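Local structure of ancillary protein 2 (Streptococcus pyogenes, 4C0Z) at residues G96-Q99 / Q100-R104; L157-S161 / Q162-L166; N169-K172 / R173-P177. The protein is a component of the streptococcal pilus tip that can bind host-cell targets covalently through reactive thioesters, one of them in this N-terminal domain. One frame throughout, in Å; residues are numbered along the deposited sequence.

Contact 1. Residues G96-Q99 / Q100-R104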
loop_
_atom_site.group_PDB
_atom_site.type_symbol
_atom_site.label_atom_id
_atom_site.label_comp_id
_atom_site.label_asym_id
_atom_site.label_seq_id
_atom_site.Cartn_x
_atom_site.Cartn_y
_atom_site.Cartn_z
ATOM N N GLY I 96 16.918 -3.891 15.317
ATOM C CA GLY I 96 16.477 -4.757 16.410
ATOM C C GLY I 96 15.661 -4.137 17.528
ATOM O O GLY I 96 15.397 -4.796 18.539
ATOM N N GLN I 97 15.268 -2.871 17.364
ATOM C CA GLN I 97 14.427 -2.158 18.318
ATOM C C GLN I 97 13.207 -1.564 17.589
ATOM O O GLN I 97 12.923 -0.367 17.681
ATOM C CB GLN I 97 15.219 -1.142 19.160
ATOM C CG GLN I 97 16.148 -0.200 18.389
ATOM C CD GLN I 97 16.653 0.944 19.245
ATOM O OE1 GLN I 97 16.605 0.914 20.485
ATOM N NE2 GLN I 97 17.151 1.984 18.593
ATOM N N LEU I 98 12.500 -2.433 16.845
ATOM C CA LEU I 98 11.309 -2.085 16.061
ATOM C C LEU I 98 10.254 -1.450 16.971
ATOM O O LEU I 98 9.966 -0.267 16.811
ATOM C CB LEU I 98 10.770 -3.318 15.303
ATOM C CG LEU I 98 9.541 -3.119 14.396
ATOM C CD1 LEU I 98 9.872 -2.301 13.148
ATOM C CD2 LEU I 98 8.982 -4.447 13.967
ATOM N N GLN I 99 9.771 -2.201 17.975
ATOM C CA GLN I 99 8.820 -1.767 19.003
ATOM C C GLN I 99 9.183 -0.371 19.565
ATOM O O GLN I 99 8.324 0.517 19.566
ATOM C CB GLN I 99 8.775 -2.835 20.121
ATOM C CG GLN I 99 8.102 -2.425 21.434
ATOM C CD GLN I 99 7.971 -3.580 22.406
ATOM O OE1 GLN I 99 8.896 -4.381 22.610
ATOM N NE2 GLN I 99 6.827 -3.663 23.067
ATOM N N GLN I 100 10.461 -0.181 19.984
ATOM C CA GLN I 100 11.012 1.063 20.555
ATOM C C GLN I 100 10.986 2.219 19.573
ATOM O O GLN I 100 10.618 3.333 19.950
ATOM C CB GLN I 100 12.432 0.853 21.120
ATOM C CG GLN I 100 12.463 -0.029 22.364
ATOM C CD GLN I 100 12.647 -1.509 22.092
ATOM O OE1 GLN I 100 12.442 -2.017 20.983
ATOM N NE2 GLN I 100 13.035 -2.243 23.122
ATOM N N ASN I 101 11.333 1.938 18.308
ATOM C CA ASN I 101 11.314 2.925 17.236
ATOM C C ASN I 101 9.904 3.414 16.955
ATOM O O ASN I 101 9.690 4.621 16.831
ATOM C CB ASN I 101 11.983 2.383 15.977
ATOM C CG ASN I 101 13.483 2.370 16.090
ATOM O OD1 ASN I 101 14.101 3.243 16.711
ATOM N ND2 ASN I 101 14.104 1.369 15.510
ATOM N N ILE I 102 8.940 2.482 16.910
ATOM C CA ILE I 102 7.536 2.779 16.672
ATOM C C ILE I 102 6.990 3.627 17.824
ATOM O O ILE I 102 6.388 4.678 17.569
ATOM C CB ILE I 102 6.722 1.487 16.359
ATOM C CG1 ILE I 102 7.049 0.989 14.923
ATOM C CG2 ILE I 102 5.208 1.714 16.521
ATOM C CD1 ILE I 102 6.860 -0.462 14.686
ATOM N N LEU I 103 7.266 3.211 19.074
ATOM C CA LEU I 103 6.868 3.935 20.291
ATOM C C LEU I 103 7.403 5.363 20.291
ATOM O O LEU I 103 6.655 6.288 20.630
ATOM C CB LEU I 103 7.326 3.212 21.554
ATOM C CG LEU I 103 6.258 2.488 22.391
ATOM C CD1 LEU I 103 6.832 2.048 23.712
ATOM C CD2 LEU I 103 5.036 3.357 22.648
ATOM N N ARG I 104 8.691 5.544 19.894
ATOM C CA ARG I 104 9.320 6.869 19.799
ATOM C C ARG I 104 8.603 7.769 18.789
ATOM O O ARG I 104 8.425 8.958 19.058
ATOM C CB ARG I 104 10.810 6.772 19.453
ATOM C CG ARG I 104 11.695 6.769 20.669
ATOM C CD ARG I 104 13.170 6.906 20.332
ATOM N NE ARG I 104 13.691 5.724 19.643
ATOM C CZ ARG I 104 14.188 4.651 20.253
ATOM N NH1 ARG I 104 14.225 4.587 21.578
ATOM N NH2 ARG I 104 14.643 3.630 19.542
#
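Three backbone hydrogen bonds join G96-Q99 to Q100-R104 as the first turn of a helix closes: N101 N to Q97 O at 2.9 Å, I102 N to L98 O and L103 N to Q99 O. Q97 holds the N-cap position, and its own N bonds to D95 OD1, while Q99 N is taken up by N81 OD1.

Q97, N101 and R104 gather on one flank of this turn. R104 NH2 donates to N101 OD1 over 2.9 Å in a fairly straight bond (160°). The acceptor lies close to the guanidinium plane, whereas the donor stands well above the plane of the asparagine carbonyl. A turn about CG-CD (chi3 -68°) folds the arginine back toward this amide, and Q100 O sits over the centre of one guanidinium face. The Q97 side chain crosses that of R104 at about a right angle, its amide plane turned 49° from the guanidinium. Its NE2 lies 3.1 Å from R104 NH2, a meeting of two donors that packs without bonding, and its OE1 stands in the guanidinium plane at the edge. E181 is a long, weak ion-pair partner of the same NH2.

Helix 98-108 belongs to the helical part of the thioester domain, which packs beside an antiparallel barrel. Its apolar side begins with L98 and I102, which run side by side in the same direction; L98 CG and I102 CD1 are 3.8 Å apart. Both touch F84 of helix 81-87 and reach residues of helix 123-138, and I102 also meets L193 of strand 191-198.

Q100 bends at chi2, turning its amide back over the start of the helix. There OE1 rests 3.3 Å from Q97 CA and 3.4 Å from Q97 CB, buried by the contact and without a polar partner.

Contact 2. Residues L157-S161 / Q162-L166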
loop_
_atom_site.group_PDB
_atom_site.type_symbol
_atom_site.label_atom_id
_atom_site.label_comp_id
_atom_site.label_asym_id
_atom_site.label_seq_id
_atom_site.Cartn_x
_atom_site.Cartn_y
_atom_site.Cartn_z
ATOM N N LEU I 157 -2.775 17.104 -2.571
ATOM C CA LEU I 157 -3.336 17.871 -1.447
ATOM C C LEU I 157 -3.113 19.376 -1.594
ATOM O O LEU I 157 -3.638 20.151 -0.784
ATOM C CB LEU I 157 -2.762 17.377 -0.096
ATOM C CG LEU I 157 -2.886 15.874 0.223
ATOM C CD1 LEU I 157 -1.883 15.449 1.252
ATOM C CD2 LEU I 157 -4.274 15.510 0.678
ATOM N N LYS I 158 -2.339 19.789 -2.625
ATOM C CA LYS I 158 -1.961 21.194 -2.909
ATOM C C LYS I 158 -1.379 21.865 -1.651
ATOM O O LYS I 158 -1.939 22.827 -1.112
ATOM C CB LYS I 158 -3.105 21.992 -3.573
ATOM C CG LYS I 158 -3.560 21.390 -4.906
ATOM C CD LYS I 158 -3.860 22.455 -5.954
ATOM C CE LYS I 158 -3.863 21.909 -7.362
ATOM N NZ LYS I 158 -2.489 21.610 -7.856
ATOM N N LEU I 159 -0.279 21.273 -1.149
ATOM C CA LEU I 159 0.432 21.735 0.047
ATOM C C LEU I 159 1.265 22.953 -0.304
ATOM O O LEU I 159 1.966 22.944 -1.322
ATOM C CB LEU I 159 1.370 20.632 0.605
ATOM C CG LEU I 159 0.798 19.240 0.901
ATOM C CD1 LEU I 159 1.913 18.236 1.151
ATOM C CD2 LEU I 159 -0.168 19.270 2.073
ATOM N N ASP I 160 1.206 23.996 0.542
ATOM C CA ASP I 160 2.028 25.197 0.352
ATOM C C ASP I 160 3.474 24.891 0.771
ATOM O O ASP I 160 3.705 23.905 1.483
ATOM C CB ASP I 160 1.455 26.430 1.093
ATOM C CG ASP I 160 1.286 26.291 2.595
ATOM O OD1 ASP I 160 2.293 26.067 3.289
ATOM O OD2 ASP I 160 0.151 26.479 3.084
ATOM N N SER I 161 4.434 25.713 0.312
ATOM C CA SER I 161 5.864 25.562 0.597
ATOM C C SER I 161 6.206 25.484 2.094
ATOM O O SER I 161 7.089 24.705 2.469
ATOM C CB SER I 161 6.662 26.670 -0.081
ATOM O OG SER I 161 6.256 27.954 0.369
ATOM N N GLN I 162 5.500 26.276 2.938
ATOM C CA GLN I 162 5.669 26.323 4.395
ATOM C C GLN I 162 5.335 24.955 5.026
ATOM O O GLN I 162 6.177 24.402 5.738
ATOM C CB GLN I 162 4.829 27.477 4.995
ATOM C CG GLN I 162 4.813 27.574 6.533
ATOM C CD GLN I 162 3.505 27.138 7.186
ATOM O OE1 GLN I 162 2.452 26.960 6.546
ATOM N NE2 GLN I 162 3.540 26.976 8.501
ATOM N N GLN I 163 4.131 24.401 4.728
ATOM C CA GLN I 163 3.695 23.101 5.236
ATOM C C GLN I 163 4.601 21.986 4.730
ATOM O O GLN I 163 5.043 21.160 5.526
ATOM C CB GLN I 163 2.223 22.812 4.873
ATOM C CG GLN I 163 1.203 23.549 5.732
ATOM C CD GLN I 163 1.257 23.136 7.186
ATOM O OE1 GLN I 163 0.915 22.005 7.562
ATOM N NE2 GLN I 163 1.688 24.057 8.034
ATOM N N LEU I 164 4.904 21.987 3.418
ATOM C CA LEU I 164 5.764 20.988 2.780
ATOM C C LEU I 164 7.163 20.916 3.408
ATOM O O LEU I 164 7.630 19.810 3.695
ATOM C CB LEU I 164 5.833 21.206 1.255
ATOM C CG LEU I 164 6.642 20.184 0.428
ATOM C CD1 LEU I 164 6.030 18.763 0.499
ATOM C CD2 LEU I 164 6.765 20.642 -1.003
ATOM N N GLN I 165 7.809 22.079 3.660
ATOM C CA GLN I 165 9.132 22.120 4.282
ATOM C C GLN I 165 9.106 21.588 5.720
ATOM O O GLN I 165 9.990 20.809 6.080
ATOM C CB GLN I 165 9.747 23.539 4.196
ATOM C CG GLN I 165 11.207 23.690 4.636
ATOM C CD GLN I 165 12.126 22.552 4.260
ATOM O OE1 GLN I 165 12.315 22.200 3.084
ATOM N NE2 GLN I 165 12.746 21.976 5.274
ATOM N N LEU I 166 8.083 21.975 6.520
ATOM C CA LEU I 166 7.918 21.507 7.902
ATOM C C LEU I 166 7.705 19.992 7.939
ATOM O O LEU I 166 8.294 19.312 8.784
ATOM C CB LEU I 166 6.740 22.213 8.596
ATOM C CG LEU I 166 6.913 23.686 8.996
ATOM C CD1 LEU I 166 5.605 24.251 9.496
ATOM C CD2 LEU I 166 7.987 23.867 10.063
#
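D160 reaches over the start of helix 161-174 and caps it: D160 OD1 accepts from Q163 N at 2.9 Å, with the N-H pointing almost straight at the oxygen (169°). The bond meets OD1 nearly along its C-O axis. With chi1 at 58°, CG stands between the backbone N and the carbonyl carbon, which brings the carboxylate forward over the amides of the opening turn. This is a classic aspartate N-cap, whose negative charge probably also interacts favourably with the helix dipole. The same residue's backbone oxygen takes the next amide, L164 N to D160 O at 3.0 Å, so one residue grips two successive N-H groups. S161 O then accepts from Q165 N at the same length.

The close fit is confined to this cap. Q163 lays CB 3.6 Å and CG 3.7 Å from D160 OD1, then bends away at chi2. On the outer, solvent side, Q162 runs alongside D160 with its amide only 25° from the carboxylate plane, but the facing oxygens, Q162 OE1 and D160 OD1, are both acceptors. The Q163 NE2 to Q162 OE1 bond is weak, and S161 and Q165 are exposed. Toward the protein, L159 CD1 meets L164 CD1 at a relaxed 4.2 Å.

The turn links helix 151-157 to helix 161-174 beside helix 123-138. L159 touches N125 of that helix, and the buried Q163 amide is tied to that helix and the loop leading into it: NE2 donates to G120 O, while OE1 accepts from D122 N and N125 ND2.

Contact 3. Residues N169-K172 / R173-P177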
loop_
_atom_site.group_PDB
_atom_site.type_symbol
_atom_site.label_atom_id
_atom_site.label_comp_id
_atom_site.label_asym_id
_atom_site.label_seq_id
_atom_site.Cartn_x
_atom_site.Cartn_y
_atom_site.Cartn_z
ATOM N N ASN I 169 11.035 18.033 7.089
ATOM C CA ASN I 169 11.958 18.120 8.219
ATOM C C ASN I 169 11.510 17.235 9.381
ATOM O O ASN I 169 12.351 16.573 10.001
ATOM C CB ASN I 169 12.141 19.573 8.673
ATOM C CG ASN I 169 13.564 19.921 9.034
ATOM O OD1 ASN I 169 14.280 19.153 9.694
ATOM N ND2 ASN I 169 14.037 21.055 8.528
ATOM N N ALA I 170 10.187 17.210 9.662
ATOM C CA ALA I 170 9.615 16.399 10.736
ATOM C C ALA I 170 9.757 14.902 10.449
ATOM O O ALA I 170 10.061 14.150 11.373
ATOM C CB ALA I 170 8.164 16.769 10.973
ATOM N N LEU I 171 9.607 14.481 9.168
ATOM C CA LEU I 171 9.783 13.085 8.742
ATOM C C LEU I 171 11.231 12.646 8.952
ATOM O O LEU I 171 11.464 11.564 9.501
ATOM C CB LEU I 171 9.349 12.880 7.274
ATOM C CG LEU I 171 9.498 11.450 6.706
ATOM C CD1 LEU I 171 8.530 10.461 7.374
ATOM C CD2 LEU I 171 9.329 11.449 5.193
ATOM N N LYS I 172 12.190 13.513 8.546
ATOM C CA LYS I 172 13.633 13.312 8.681
ATOM C C LYS I 172 14.007 13.030 10.140
ATOM O O LYS I 172 14.755 12.085 10.419
ATOM C CB LYS I 172 14.395 14.554 8.163
ATOM C CG LYS I 172 15.894 14.336 8.000
ATOM C CD LYS I 172 16.644 15.630 7.748
ATOM C CE LYS I 172 18.089 15.400 7.357
ATOM N NZ LYS I 172 18.911 14.877 8.480
ATOM N N ARG I 173 13.468 13.846 11.059
ATOM C CA ARG I 173 13.726 13.725 12.488
ATOM C C ARG I 173 13.104 12.466 13.095
ATOM O O ARG I 173 13.778 11.793 13.869
ATOM C CB ARG I 173 13.289 14.995 13.236
ATOM C CG ARG I 173 14.143 16.224 12.900
ATOM C CD ARG I 173 13.571 17.490 13.499
ATOM N NE ARG I 173 13.859 17.604 14.931
ATOM C CZ ARG I 173 13.341 18.533 15.731
ATOM N NH1 ARG I 173 12.501 19.442 15.247
ATOM N NH2 ARG I 173 13.656 18.557 17.020
ATOM N N LEU I 174 11.851 12.129 12.718
ATOM C CA LEU I 174 11.131 10.951 13.228
ATOM C C LEU I 174 11.758 9.593 12.866
ATOM O O LEU I 174 11.669 8.656 13.664
ATOM C CB LEU I 174 9.651 10.952 12.778
ATOM C CG LEU I 174 8.717 11.979 13.400
ATOM C CD1 LEU I 174 7.352 11.930 12.741
ATOM C CD2 LEU I 174 8.580 11.781 14.901
ATOM N N ILE I 175 12.344 9.470 11.664
ATOM C CA ILE I 175 12.915 8.197 11.203
ATOM C C ILE I 175 14.401 8.038 11.562
ATOM O O ILE I 175 14.999 7.016 11.213
ATOM C CB ILE I 175 12.648 7.933 9.689
ATOM C CG1 ILE I 175 13.379 8.956 8.780
ATOM C CG2 ILE I 175 11.137 7.858 9.400
ATOM C CD1 ILE I 175 13.599 8.508 7.372
ATOM N N ASN I 176 14.992 9.036 12.257
ATOM C CA ASN I 176 16.386 8.999 12.699
ATOM C C ASN I 176 16.424 8.736 14.219
ATOM O O ASN I 176 16.154 9.662 14.990
ATOM C CB ASN I 176 17.105 10.309 12.329
ATOM C CG ASN I 176 18.570 10.386 12.706
ATOM O OD1 ASN I 176 19.202 9.416 13.156
ATOM N ND2 ASN I 176 19.151 11.560 12.505
ATOM N N PRO I 177 16.740 7.490 14.672
ATOM C CA PRO I 177 16.739 7.211 16.120
ATOM C C PRO I 177 17.696 8.073 16.932
ATOM O O PRO I 177 17.320 8.498 18.022
ATOM C CB PRO I 177 17.079 5.719 16.207
ATOM C CG PRO I 177 16.794 5.171 14.864
ATOM C CD PRO I 177 17.078 6.277 13.900
#
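R173 and N169 meet one turn apart near the end of helix 161-174, where the arginine climbs past the asparagine's backbone carbonyl. R173 CB lies 3.7 Å from N169 O. Its CG stands beside the backbone N and opposite the carbonyl carbon (chi1 -68°), a rotation that carries the chain back along the helix and brings CG to 3.4 Å from the same oxygen. CD is still 3.8 Å from N169 O, and 4.2 Å from OD1 at the tip of the N169 side chain. A turn about CG-CD (chi3 78°) takes the chain away from the first segment: NE forms a salt bridge with E179 OE2 in the following helix, 177-181, and the guanidinium is carried away from N169. The aliphatic part of the arginine thus lies along the helix surface, while its charged end ties this helix to the next.

The oxygen it passes is already engaged, since N169 O accepts from R173 N. Two further bonds of the same i to i+4 pattern follow, L174 N to A170 O and I175 N to L171 O, the last at 3.1 Å. Beyond them the helix ends: N176 N makes a weak bond to R173 O, and N176 takes the N-cap position of helix 177-181.

On the inward side L171 CD1 and I175 CG2 touch lightly at 4.2 Å. L174 curls over the preceding turn, with its CG 3.3 Å from A170 O. These apolar residues face helix 123-138, L171 against N132 and both L174 and I175 against A133. L174 also reaches N108 of helix 98-108, while P177, just past the break, packs on Y137.

How the contacts relate
Along the chain the contacts follow in series, all within the thioester domain. Contact 1 opens helix 98-108; contacts 2 and 3 mark the two ends of helix 161-174, their centres about 17 Å apart. Contacts 1 and 3 lie closer, about 14 Å between centres, and touch where P177 CG packs 3.8 Å from N101 OD1. Contacts 1 and 2 are separate, with centres about 28 Å apart. Helix 123-138 is their common neighbour, touched by side chains from all three, so the helices pack round it beside the barrel. In contact 1 the I102 side chain lies about 14 Å from the bound spermidine, so that contact does not line its pocket.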